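Local coordinates for protein carboxylesterase (EST-2) (Archaeoglobus fulgidus, PDB 5FRD) that probably hydrolyses carboxylic esters as a thermophilic esterase of the alpha/beta hydrolase family and binds coenzyme A in the vicinity of its active site, at residues 136-140 / 154-159; 11-15 / 56-60; 39-44 / 238-243; 36-40 / 229-235. The contacts are given in a common frame with arbitrary orientation. Where two conformers were deposited one is given. Numbering follows the deposited sequence.

Interaction 1. Residues 136-140 / 154-159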
loop_
_atom_site.group_PDB
_atom_site.type_symbol
_atom_site.label_atom_id
_atom_site.label_comp_id
_atom_site.label_asym_id
_atom_site.label_seq_id
_atom_site.Cartn_x
_atom_site.Cartn_y
_atom_site.Cartn_z
ATOM N N VAL A 136 15.647 11.212 -4.506
ATOM C CA VAL A 136 15.493 9.871 -3.971
ATOM C C VAL A 136 16.070 9.817 -2.569
ATOM O O VAL A 136 15.432 9.278 -1.658
ATOM C CB VAL A 136 16.122 8.826 -4.896
ATOM C CG1 VAL A 136 16.254 7.491 -4.195
ATOM C CG2 VAL A 136 15.311 8.685 -6.173
ATOM N N ASP A 137 17.271 10.360 -2.344
ATOM C CA ASP A 137 17.842 10.371 -1.026
ATOM C C ASP A 137 16.985 11.132 -0.001
ATOM O O ASP A 137 16.844 10.694 1.127
ATOM C CB ASP A 137 19.244 10.965 -1.012
ATOM C CG ASP A 137 20.267 10.078 -1.701
ATOM O OD1 ASP A 137 20.043 8.855 -1.874
ATOM O OD2 ASP A 137 21.334 10.638 -2.026
ATOM N N LEU A 138 16.385 12.234 -0.423
ATOM C CA LEU A 138 15.491 12.996 0.467
ATOM C C LEU A 138 14.244 12.181 0.845
ATOM O O LEU A 138 13.923 12.013 2.021
ATOM C CB LEU A 138 15.085 14.299 -0.209
ATOM C CG LEU A 138 14.064 15.151 0.556
ATOM C CD1 LEU A 138 14.558 15.508 1.944
ATOM C CD2 LEU A 138 13.738 16.371 -0.275
ATOM N N MET A 139 13.606 11.610 -0.176
ATOM C CA MET A 139 12.436 10.759 0.078
ATOM C C MET A 139 12.786 9.600 1.004
ATOM O O MET A 139 12.079 9.286 1.965
ATOM C CB MET A 139 11.869 10.253 -1.223
ATOM C CG MET A 139 10.598 9.450 -1.028
ATOM S SD MET A 139 9.905 9.031 -2.613
ATOM C CE MET A 139 8.579 7.931 -2.065
ATOM N N LEU A 140 13.897 8.919 0.752
ATOM C CA LEU A 140 14.236 7.757 1.563
ATOM C C LEU A 140 14.707 8.088 2.971
ATOM O O LEU A 140 14.492 7.293 3.908
ATOM C CB LEU A 140 15.231 6.863 0.827
ATOM C CG LEU A 140 14.585 6.207 -0.411
ATOM C CD1 LEU A 140 15.548 5.195 -0.999
ATOM C CD2 LEU A 140 13.264 5.502 -0.155
ATOM N N LYS A 154 16.329 -0.312 -1.724
ATOM C CA LYS A 154 15.227 0.521 -2.198
ATOM C C LYS A 154 15.745 1.732 -2.951
ATOM O O LYS A 154 15.164 2.146 -3.935
ATOM C CB LYS A 154 14.324 0.962 -1.054
ATOM C CG LYS A 154 13.096 1.738 -1.574
ATOM C CD LYS A 154 11.953 1.737 -0.573
ATOM C CE LYS A 154 10.656 2.338 -1.081
ATOM N NZ LYS A 154 9.930 1.511 -2.076
ATOM N N ARG A 155 16.883 2.278 -2.479
ATOM C CA ARG A 155 17.514 3.372 -3.185
ATOM C C ARG A 155 17.896 3.007 -4.620
ATOM O O ARG A 155 17.638 3.741 -5.559
ATOM C CB ARG A 155 18.723 3.867 -2.390
ATOM C CG ARG A 155 19.407 5.085 -2.955
ATOM C CD ARG A 155 20.527 5.574 -2.042
ATOM N NE ARG A 155 21.344 6.562 -2.749
ATOM C CZ ARG A 155 22.277 6.229 -3.654
ATOM N NH1 ARG A 155 22.472 4.958 -4.002
ATOM N NH2 ARG A 155 22.985 7.172 -4.262
ATOM N N ARG A 156 18.484 1.822 -4.798
ATOM C CA ARG A 156 18.820 1.386 -6.139
ATOM C C ARG A 156 17.587 1.141 -7.011
ATOM O O ARG A 156 17.551 1.458 -8.185
ATOM C CB ARG A 156 19.689 0.132 -6.112
ATOM C CG ARG A 156 21.058 0.383 -5.498
ATOM C CD ARG A 156 22.046 -0.734 -5.816
ATOM N NE ARG A 156 21.511 -2.008 -5.379
ATOM C CZ ARG A 156 21.588 -2.474 -4.143
ATOM N NH1 ARG A 156 22.247 -1.844 -3.171
ATOM N NH2 ARG A 156 21.030 -3.661 -3.877
ATOM N N GLU A 157 16.569 0.543 -6.394
ATOM C CA GLU A 157 15.291 0.365 -7.107
ATOM C C GLU A 157 14.727 1.689 -7.593
ATOM O O GLU A 157 14.313 1.825 -8.733
ATOM C CB GLU A 157 14.276 -0.351 -6.208
ATOM C CG GLU A 157 14.597 -1.815 -5.943
ATOM C CD GLU A 157 13.687 -2.471 -4.955
ATOM O OE1 GLU A 157 12.922 -1.774 -4.261
ATOM O OE2 GLU A 157 13.718 -3.727 -4.897
ATOM N N PHE A 158 14.701 2.683 -6.706
ATOM C CA PHE A 158 14.176 3.993 -7.094
ATOM C C PHE A 158 15.007 4.637 -8.212
ATOM O O PHE A 158 14.440 5.199 -9.151
ATOM C CB PHE A 158 14.099 4.891 -5.859
ATOM C CG PHE A 158 12.815 4.777 -5.049
ATOM C CD1 PHE A 158 11.869 3.768 -5.244
ATOM C CD2 PHE A 158 12.561 5.736 -4.077
ATOM C CE1 PHE A 158 10.710 3.733 -4.481
ATOM C CE2 PHE A 158 11.426 5.697 -3.287
ATOM C CZ PHE A 158 10.495 4.702 -3.515
ATOM N N LEU A 159 16.338 4.507 -8.116
ATOM C CA LEU A 159 17.191 5.053 -9.186
ATOM C C LEU A 159 16.955 4.370 -10.524
ATOM O O LEU A 159 17.094 4.973 -11.567
ATOM C CB LEU A 159 18.658 4.981 -8.781
ATOM C CG LEU A 159 19.052 5.906 -7.642
ATOM C CD1 LEU A 159 20.478 5.617 -7.179
ATOM C CD2 LEU A 159 18.907 7.380 -8.019
#
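Two helices of the cap of this alpha/beta hydrolase, the helical insertion between strands 106-112 and 192-197, pack here as neighbours in sequence. Over these segments their axes run 137° apart, closer to antiparallel than to perpendicular, and approach to 10.3 Å, an ordinary separation for helices whose side chains interleave. Phe158, Leu140 and Val136 account for most of the 377 Å² buried, and the CA-to-CB bonds of all three point toward the facing helix. Phe158, with chi1 at -87°, sits between successive turns of helix 132-141. Val136 CG1 lies near the plane of its ring, 3.8 Å from Phe158 CB, whereas Leu140 CD2 approaches Phe158 CE2 obliquely at 3.6 Å. Leu140 also reaches the opposing backbone, its CD1 standing 3.5 Å from Arg155 CA. A Met-aromatic contact extends the apolar patch: Met139 SD is 4.9 Å from the Phe158 ring centroid and 64° off the ring normal. Met139 also touches Leu202, a residue that binds CoA, and the Met139 side chain is about 6 Å from the bound coenzyme A, so the packing borders the CoA pocket. Toward solvent the interface ends in charge. Arg155 NH2 bridges to Glu133, and Arg155 NE makes a salt bridge to Asp137 OD1 at 2.8 Å, with an N-H...O angle of 147°.

Interaction 2. Residues 11-15 / 56-60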
loop_
_atom_site.group_PDB
_atom_site.type_symbol
_atom_site.label_atom_id
_atom_site.label_comp_id
_atom_site.label_asym_id
_atom_site.label_seq_id
_atom_site.Cartn_x
_atom_site.Cartn_y
_atom_site.Cartn_z
ATOM N N GLY A 11 -7.263 -7.426 -21.114
ATOM C CA GLY A 11 -6.116 -7.495 -21.992
ATOM C C GLY A 11 -4.786 -7.021 -21.424
ATOM O O GLY A 11 -3.777 -7.073 -22.116
ATOM N N VAL A 12 -4.779 -6.552 -20.174
ATOM C CA VAL A 12 -3.556 -6.141 -19.486
ATOM C C VAL A 12 -3.145 -7.330 -18.603
ATOM O O VAL A 12 -3.926 -7.785 -17.756
ATOM C CB VAL A 12 -3.794 -4.889 -18.625
ATOM C CG1 VAL A 12 -2.525 -4.468 -17.870
ATOM C CG2 VAL A 12 -4.278 -3.732 -19.495
ATOM N N LYS A 13 -1.947 -7.841 -18.844
ATOM C CA LYS A 13 -1.372 -8.905 -18.016
ATOM C C LYS A 13 -1.015 -8.304 -16.655
ATOM O O LYS A 13 -0.259 -7.326 -16.593
ATOM C CB LYS A 13 -0.149 -9.533 -18.668
ATOM C CG LYS A 13 0.554 -10.582 -17.798
ATOM C CD LYS A 13 1.646 -11.360 -18.542
ATOM C CE LYS A 13 2.892 -10.593 -18.937
ATOM N NZ LYS A 13 3.274 -9.508 -17.993
ATOM N N VAL A 14 -1.557 -8.925 -15.616
ATOM C CA VAL A 14 -1.279 -8.528 -14.225
ATOM C C VAL A 14 -0.624 -9.710 -13.535
ATOM O O VAL A 14 -1.170 -10.800 -13.491
ATOM C CB VAL A 14 -2.548 -8.090 -13.491
ATOM C CG1 VAL A 14 -2.262 -7.795 -12.015
ATOM C CG2 VAL A 14 -3.144 -6.837 -14.150
ATOM N N SER A 15 0.554 -9.464 -12.937
ATOM C CA SER A 15 1.226 -10.456 -12.120
ATOM C C SER A 15 0.924 -10.224 -10.650
ATOM O O SER A 15 0.730 -9.075 -10.236
ATOM C CB SER A 15 2.718 -10.393 -12.347
ATOM O OG SER A 15 3.349 -11.545 -11.776
ATOM N N GLN A 56 6.189 -7.436 -12.730
ATOM C CA GLN A 56 6.037 -8.226 -13.946
ATOM C C GLN A 56 4.710 -8.000 -14.664
ATOM O O GLN A 56 4.336 -8.767 -15.562
ATOM C CB GLN A 56 6.247 -9.698 -13.643
ATOM C CG GLN A 56 7.590 -9.956 -13.013
ATOM C CD GLN A 56 8.722 -9.812 -14.001
ATOM O OE1 GLN A 56 8.591 -10.160 -15.167
ATOM N NE2 GLN A 56 9.810 -9.214 -13.551
ATOM N N SER A 57 3.967 -6.973 -14.272
ATOM C CA SER A 57 2.755 -6.601 -14.957
ATOM C C SER A 57 3.055 -5.807 -16.236
ATOM O O SER A 57 4.102 -5.190 -16.369
ATOM C CB SER A 57 1.832 -5.841 -14.016
ATOM O OG SER A 57 1.366 -6.720 -13.016
ATOM N N ASP A 58 2.101 -5.813 -17.140
ATOM C CA ASP A 58 2.202 -5.011 -18.348
ATOM C C ASP A 58 2.230 -3.517 -18.035
ATOM O O ASP A 58 1.759 -3.031 -16.992
ATOM C CB ASP A 58 1.018 -5.265 -19.295
ATOM C CG ASP A 58 1.136 -6.524 -20.117
ATOM O OD1 ASP A 58 2.203 -7.182 -20.135
ATOM O OD2 ASP A 58 0.094 -6.863 -20.748
ATOM N N THR A 59 2.786 -2.772 -18.982
ATOM C CA THR A 59 2.745 -1.316 -18.991
ATOM C C THR A 59 1.446 -0.864 -19.666
ATOM O O THR A 59 1.037 -1.421 -20.689
ATOM C CB THR A 59 3.984 -0.791 -19.737
ATOM O OG1 THR A 59 5.161 -1.110 -18.981
ATOM C CG2 THR A 59 3.933 0.719 -19.970
ATOM N N VAL A 60 0.806 0.129 -19.084
ATOM C CA VAL A 60 -0.417 0.715 -19.630
ATOM C C VAL A 60 -0.558 2.124 -19.061
ATOM O O VAL A 60 -0.148 2.426 -17.928
ATOM C CB VAL A 60 -1.656 -0.171 -19.335
ATOM C CG1 VAL A 60 -2.018 -0.158 -17.851
ATOM C CG2 VAL A 60 -2.861 0.273 -20.163
HETATM O O HOH W 1 -1.311 -5.029 -22.363
#
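Asp58 and Lys13 bury the most surface here, and their rotamers explain the pairing. With chi1 at -80° and chi2 at -9°, Asp58 turns its carboxylate to the backbone of strand 12-18: OD2 accepts from Lys13 N at 3.0 Å, while Asp58 N donates to Lys13 O at 2.9 Å and 175°. A carboxylate oxygen thus stands in for one backbone carbonyl of an antiparallel pair. Asp58 OD2 also accepts a hydrogen bond from water 1 at 2.8 Å, and this water donates to Gly11 O at 3.2 Å. Lys13 extends through two t torsions and then bends at chi3 (69°); its NZ donates to Gln56 O at 2.8 Å and forms a weak salt bridge with Asp58 OD1 at 3.3 Å. In the m rotamer, Ser57 OG accepts from Ser15 N at 2.9 Å (164°); the same OG bonds Asp50 O. Ser15 OG is satisfied by Arg4 and Val5 of strand 3-9. Val12 CG2 and Val60 CG2 meet at 4.3 Å, and both side chains touch Tyr71 of helix 65-79. The loop following strand 47-49 carries a Gly-x-Ser-Asp sequence, and its docking along strand 12-18 is consistent with the N-terminal, antiparallel border of the alpha/beta hydrolase sheet.

Interaction 3. Residues 39-44 / 238-243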
loop_
_atom_site.group_PDB
_atom_site.type_symbol
_atom_site.label_atom_id
_atom_site.label_comp_id
_atom_site.label_asym_id
_atom_site.label_seq_id
_atom_site.Cartn_x
_atom_site.Cartn_y
_atom_site.Cartn_z
ATOM N N ASN A 39 7.564 -10.409 3.272
ATOM C CA ASN A 39 7.543 -10.854 4.673
ATOM C C ASN A 39 6.153 -11.151 5.201
ATOM O O ASN A 39 5.971 -11.978 6.101
ATOM C CB ASN A 39 8.208 -9.823 5.590
ATOM C CG ASN A 39 9.636 -9.556 5.221
ATOM O OD1 ASN A 39 10.496 -10.431 5.367
ATOM N ND2 ASN A 39 9.912 -8.369 4.711
ATOM N N GLN A 40 5.129 -10.528 4.601
ATOM C CA GLN A 40 3.749 -10.799 4.935
ATOM C C GLN A 40 3.210 -12.010 4.167
ATOM O O GLN A 40 2.508 -12.856 4.719
ATOM C CB GLN A 40 2.862 -9.577 4.645
ATOM C CG GLN A 40 3.087 -8.411 5.596
ATOM C CD GLN A 40 4.462 -7.781 5.474
ATOM O OE1 GLN A 40 4.875 -7.378 4.398
ATOM N NE2 GLN A 40 5.211 -7.665 6.636
ATOM N N LEU A 41 3.593 -12.111 2.900
ATOM C CA LEU A 41 3.111 -13.201 2.066
ATOM C C LEU A 41 3.544 -14.545 2.619
ATOM O O LEU A 41 2.752 -15.482 2.616
ATOM C CB LEU A 41 3.574 -13.043 0.629
ATOM C CG LEU A 41 2.902 -11.898 -0.115
ATOM C CD1 LEU A 41 3.730 -11.531 -1.321
ATOM C CD2 LEU A 41 1.480 -12.290 -0.512
ATOM N N THR A 42 4.774 -14.620 3.109
ATOM C CA THR A 42 5.333 -15.882 3.624
ATOM C C THR A 42 4.769 -16.268 4.978
ATOM O O THR A 42 4.685 -17.463 5.281
ATOM C CB THR A 42 6.874 -15.852 3.667
ATOM O OG1 THR A 42 7.293 -14.759 4.496
ATOM C CG2 THR A 42 7.477 -15.762 2.301
ATOM N N ALA A 43 4.365 -15.300 5.784
ATOM C CA ALA A 43 3.888 -15.572 7.137
ATOM C C ALA A 43 2.391 -15.590 7.270
ATOM O O ALA A 43 1.846 -16.451 7.935
ATOM C CB ALA A 43 4.488 -14.561 8.118
ATOM N N ILE A 44 1.723 -14.632 6.651
ATOM C CA ILE A 44 0.285 -14.447 6.757
ATOM C C ILE A 44 -0.429 -15.075 5.576
ATOM O O ILE A 44 -1.485 -15.677 5.762
ATOM C CB ILE A 44 -0.037 -12.957 6.833
ATOM C CG1 ILE A 44 0.489 -12.470 8.200
ATOM C CG2 ILE A 44 -1.520 -12.680 6.666
ATOM C CD1 ILE A 44 0.450 -10.992 8.378
ATOM N N PHE A 238 4.883 -5.956 12.576
ATOM C CA PHE A 238 3.807 -5.689 11.628
ATOM C C PHE A 238 2.916 -6.907 11.479
ATOM O O PHE A 238 1.693 -6.792 11.584
ATOM C CB PHE A 238 4.404 -5.262 10.283
ATOM C CG PHE A 238 3.354 -4.892 9.244
ATOM C CD1 PHE A 238 2.750 -5.873 8.496
ATOM C CD2 PHE A 238 3.005 -3.574 9.026
ATOM C CE1 PHE A 238 1.764 -5.559 7.557
ATOM C CE2 PHE A 238 2.046 -3.248 8.085
ATOM C CZ PHE A 238 1.409 -4.235 7.379
ATOM N N ASN A 239 3.533 -8.070 11.291
ATOM C CA ASN A 239 2.778 -9.286 11.091
ATOM C C ASN A 239 1.960 -9.645 12.308
ATOM O O ASN A 239 0.849 -10.136 12.201
ATOM C CB ASN A 239 3.679 -10.437 10.738
ATOM C CG ASN A 239 4.249 -10.354 9.328
ATOM O OD1 ASN A 239 3.910 -9.446 8.565
ATOM N ND2 ASN A 239 5.134 -11.262 8.983
ATOM N N GLU A 240 2.526 -9.450 13.501
ATOM C CA GLU A 240 1.769 -9.759 14.705
ATOM C C GLU A 240 0.500 -8.911 14.816
ATOM O O GLU A 240 -0.567 -9.405 15.186
ATOM C CB GLU A 240 2.696 -9.594 15.926
ATOM C CG GLU A 240 2.071 -9.886 17.275
ATOM C CD GLU A 240 3.058 -9.695 18.423
ATOM O OE1 GLU A 240 4.273 -9.955 18.251
ATOM O OE2 GLU A 240 2.596 -9.273 19.506
ATOM N N ALA A 241 0.613 -7.614 14.513
ATOM C CA ALA A 241 -0.529 -6.719 14.543
ATOM C C ALA A 241 -1.570 -7.127 13.507
ATOM O O ALA A 241 -2.759 -7.149 13.775
ATOM C CB ALA A 241 -0.106 -5.284 14.290
ATOM N N LEU A 242 -1.104 -7.423 12.302
ATOM C CA LEU A 242 -2.018 -7.823 11.230
ATOM C C LEU A 242 -2.718 -9.119 11.564
ATOM O O LEU A 242 -3.923 -9.208 11.375
ATOM C CB LEU A 242 -1.272 -7.880 9.900
ATOM C CG LEU A 242 -2.093 -8.296 8.662
ATOM C CD1 LEU A 242 -3.299 -7.412 8.485
ATOM C CD2 LEU A 242 -1.211 -8.230 7.421
ATOM N N GLU A 243 -1.979 -10.098 12.076
ATOM C CA GLU A 243 -2.580 -11.384 12.430
ATOM C C GLU A 243 -3.641 -11.255 13.523
ATOM O O GLU A 243 -4.713 -11.900 13.430
ATOM C CB GLU A 243 -1.515 -12.404 12.807
ATOM C CG GLU A 243 -2.066 -13.806 13.031
ATOM C CD GLU A 243 -2.699 -14.428 11.778
ATOM O OE1 GLU A 243 -2.252 -14.163 10.640
ATOM O OE2 GLU A 243 -3.664 -15.194 11.936
#
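Asn239 is the polar centre of this helix-helix contact, since both ends of its amide are used across the interface. Its ND2 donates to Asn39 O at 3.1 Å (154°), and its OD1 accepts from Gln40 NE2 at 2.9 Å (150°). The first bond supplies a partner to a main-chain carbonyl in the first turn of helix 38-43. Separately, Gln40 O receives Ile44 N at 2.7 Å. The second bond leaves Gln40 NE2 a further acceptor, Met231 O, so this amide group bonds both helix 235-249 and the short helix ahead of it. Ile44 buries the most surface, 85 Å². Its CD1 packs 3.4 Å from Leu242 CD2, an apolar contact next to the amide pair, and its side chain also meets Tyr26 of strand 24-27. Glu243 OE1 only brushes Ile44 CG1 at 4.0 Å; the charge is met by Arg22, which bridges to Glu243 OE2 and also bonds Ile44 O, while Arg20 serves Ala43 O. The segment axes approach to 10.6 Å at a signed crossing angle of -54°. Such pairing of the helix following strand 24-27 with the C-terminal helix, crossing at 54° on one face of the central sheet, is characteristic of the alpha/beta hydrolase fold.

Interaction 4. Residues 36-40 / 229-235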
loop_
_atom_site.group_PDB
_atom_site.type_symbol
_atom_site.label_atom_id
_atom_site.label_comp_id
_atom_site.label_asym_id
_atom_site.label_seq_id
_atom_site.Cartn_x
_atom_site.Cartn_y
_atom_site.Cartn_z
ATOM N N GLN A 36 7.429 -5.919 -2.149
ATOM C CA GLN A 36 7.345 -5.163 -0.911
ATOM C C GLN A 36 6.755 -5.948 0.235
ATOM O O GLN A 36 7.023 -5.673 1.412
ATOM C CB GLN A 36 6.409 -3.981 -1.168
ATOM C CG GLN A 36 6.447 -2.944 -0.094
ATOM C CD GLN A 36 5.493 -1.894 -0.411
ATOM O OE1 GLN A 36 5.522 -1.274 -1.478
ATOM N NE2 GLN A 36 4.621 -1.700 0.511
ATOM N N TRP A 37 5.888 -6.910 -0.114
ATOM C CA TRP A 37 5.120 -7.644 0.847
ATOM C C TRP A 37 5.621 -9.051 1.121
ATOM O O TRP A 37 4.921 -9.830 1.794
ATOM C CB TRP A 37 3.673 -7.740 0.380
ATOM C CG TRP A 37 3.033 -6.391 0.176
ATOM C CD1 TRP A 37 2.741 -5.797 -1.012
ATOM C CD2 TRP A 37 2.607 -5.483 1.184
ATOM N NE1 TRP A 37 2.136 -4.611 -0.812
ATOM C CE2 TRP A 37 2.026 -4.381 0.535
ATOM C CE3 TRP A 37 2.628 -5.509 2.595
ATOM C CZ2 TRP A 37 1.493 -3.314 1.225
ATOM C CZ3 TRP A 37 2.059 -4.475 3.280
ATOM C CH2 TRP A 37 1.506 -3.386 2.598
ATOM N N VAL A 38 6.830 -9.396 0.667
ATOM C CA VAL A 38 7.322 -10.773 0.865
ATOM C C VAL A 38 7.249 -11.271 2.310
ATOM O O VAL A 38 6.903 -12.412 2.541
ATOM C CB VAL A 38 8.747 -11.039 0.325
ATOM C CG1 VAL A 38 8.735 -11.028 -1.194
ATOM C CG2 VAL A 38 9.782 -10.100 0.916
ATOM N N ASN A 39 7.564 -10.409 3.272
ATOM C CA ASN A 39 7.543 -10.854 4.673
ATOM C C ASN A 39 6.153 -11.151 5.201
ATOM O O ASN A 39 5.971 -11.978 6.101
ATOM C CB ASN A 39 8.208 -9.823 5.590
ATOM C CG ASN A 39 9.636 -9.556 5.221
ATOM O OD1 ASN A 39 10.496 -10.431 5.367
ATOM N ND2 ASN A 39 9.912 -8.369 4.711
ATOM N N GLN A 40 5.129 -10.528 4.601
ATOM C CA GLN A 40 3.749 -10.799 4.935
ATOM C C GLN A 40 3.210 -12.010 4.167
ATOM O O GLN A 40 2.508 -12.856 4.719
ATOM C CB GLN A 40 2.862 -9.577 4.645
ATOM C CG GLN A 40 3.087 -8.411 5.596
ATOM C CD GLN A 40 4.462 -7.781 5.474
ATOM O OE1 GLN A 40 4.875 -7.378 4.398
ATOM N NE2 GLN A 40 5.211 -7.665 6.636
ATOM N N MET A 229 8.548 2.535 5.797
ATOM C CA MET A 229 8.670 1.154 5.278
ATOM C C MET A 229 8.506 0.078 6.364
ATOM O O MET A 229 9.216 -0.932 6.401
ATOM C CB MET A 229 10.007 0.986 4.537
ATOM C CG MET A 229 10.244 1.977 3.432
ATOM S SD MET A 229 8.883 2.114 2.266
ATOM C CE MET A 229 8.815 0.465 1.621
ATOM N N VAL A 230 7.499 0.277 7.206
ATOM C CA VAL A 230 7.273 -0.517 8.399
ATOM C C VAL A 230 7.147 -2.025 8.150
ATOM O O VAL A 230 7.599 -2.838 8.935
ATOM C CB VAL A 230 6.086 0.059 9.181
ATOM C CG1 VAL A 230 4.787 0.034 8.366
ATOM C CG2 VAL A 230 5.888 -0.665 10.489
ATOM N N MET A 231 6.543 -2.423 7.023
ATOM C CA MET A 231 6.351 -3.852 6.736
ATOM C C MET A 231 7.653 -4.567 6.408
ATOM O O MET A 231 7.709 -5.777 6.516
ATOM C CB MET A 231 5.329 -4.046 5.600
ATOM C CG MET A 231 5.813 -3.690 4.200
ATOM S SD MET A 231 6.270 -1.985 3.885
ATOM C CE MET A 231 4.684 -1.283 4.198
ATOM N N LEU A 232 8.665 -3.802 5.979
ATOM C CA LEU A 232 10.015 -4.310 5.716
ATOM C C LEU A 232 10.932 -4.115 6.899
ATOM O O LEU A 232 11.825 -4.927 7.118
ATOM C CB LEU A 232 10.627 -3.573 4.513
ATOM C CG LEU A 232 9.947 -3.801 3.174
ATOM C CD1 LEU A 232 10.463 -2.819 2.133
ATOM C CD2 LEU A 232 10.163 -5.230 2.719
ATOM N N GLU A 233 10.772 -3.019 7.626
ATOM C CA GLU A 233 11.727 -2.681 8.708
ATOM C C GLU A 233 11.445 -3.422 9.999
ATOM O O GLU A 233 12.382 -3.714 10.773
ATOM C CB GLU A 233 11.670 -1.183 9.011
ATOM C CG GLU A 233 12.104 -0.212 7.924
ATOM C CD GLU A 233 11.874 1.236 8.360
ATOM O OE1 GLU A 233 10.737 1.714 8.222
ATOM O OE2 GLU A 233 12.845 1.881 8.855
ATOM N N LYS A 234 10.176 -3.656 10.282
ATOM C CA LYS A 234 9.726 -4.310 11.498
ATOM C C LYS A 234 8.666 -5.337 11.123
ATOM O O LYS A 234 7.543 -5.284 11.600
ATOM C CB LYS A 234 9.176 -3.311 12.515
ATOM C CG LYS A 234 10.225 -2.363 13.076
ATOM C CD LYS A 234 11.199 -3.065 13.980
ATOM C CE LYS A 234 12.153 -2.043 14.589
ATOM N NZ LYS A 234 13.098 -2.700 15.518
ATOM N N HIS A 235 9.073 -6.272 10.270
ATOM C CA HIS A 235 8.078 -7.213 9.748
ATOM C C HIS A 235 7.439 -8.121 10.759
ATOM O O HIS A 235 6.272 -8.442 10.647
ATOM C CB HIS A 235 8.611 -8.016 8.560
ATOM C CG HIS A 235 9.503 -9.163 8.926
ATOM N ND1 HIS A 235 10.864 -9.046 8.927
ATOM C CD2 HIS A 235 9.229 -10.441 9.279
ATOM C CE1 HIS A 235 11.399 -10.221 9.218
ATOM N NE2 HIS A 235 10.430 -11.076 9.456
HETATM O O HOH W 2 12.483 -6.982 5.249
#
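Segment 36-40 runs from a 3-10 residue into the first turn of helix 38-43; segment 229-235 spans the short helix 230-233 and the start of the next. Trp37 (-103/12) is at the N-cap position, its O receiving Gln40 N at 2.9 Å. Met229 is at the N-cap position of helix 230-233; its O accepts from Leu232 N (3.0 Å) and Glu233 N (2.9 Å). Lys234 then leaves helical angles (-135/59) and becomes the next N-cap. CA atoms pair Trp37 with Met231 (7.1 Å) and, closest, Asn39 with His235 (6.3 Å). Met231 has the most surface covered, 85 Å²: its CG lies 3.6 Å from Gln36 O and 3.9 Å from Trp37 CZ3, and its SD is 5.3 Å from the Trp37 six-membered ring centroid, 22° off the normal, a Met-aromatic contact. In alpha/beta hydrolase terms, a loop following strand 24-27 meets the turn just after His228, probably the histidine of a triad with Ser89 and Asp200. Gln36 OE1 hydrogen-bonds Ser29 OG and Ser32 OG, while its NE2 lies 3.7 Å from Met231 CE, and Leu232 CD2 lies 3.4 Å from Gln36 O. Gln40 NE2 donates to Met231 O at 3.1 Å and 162°, besides bonding Asn239. Asn39 CB meets His235 CB at 3.5 Å, its amide carbon over one imidazole face, and water 2 joins Asn39 ND2 (3.0 Å) to Leu232 O (2.9 Å).

Interactions 3 and 4 form one continuous region: their centres are 8 Å apart, they share Asn39 and Gln40 of helix 38-43, and Phe238 packs on Met231, Val230 and Trp37. They join segments about 190 residues apart, so an early helix and the C-terminal helices are held together on one face of the sheet. The segments of interaction 1 fall between theirs in sequence. Its centre lies 17 Å from that of interaction 4, and Lys154 CE touches Met229 CE at 3.8 Å, linking cap to core beside the probable active site. Interaction 2, whose segments alternate with those of 3 and 4, stands apart at the sheet's N-terminal border, its centre at least 24 Å from the others.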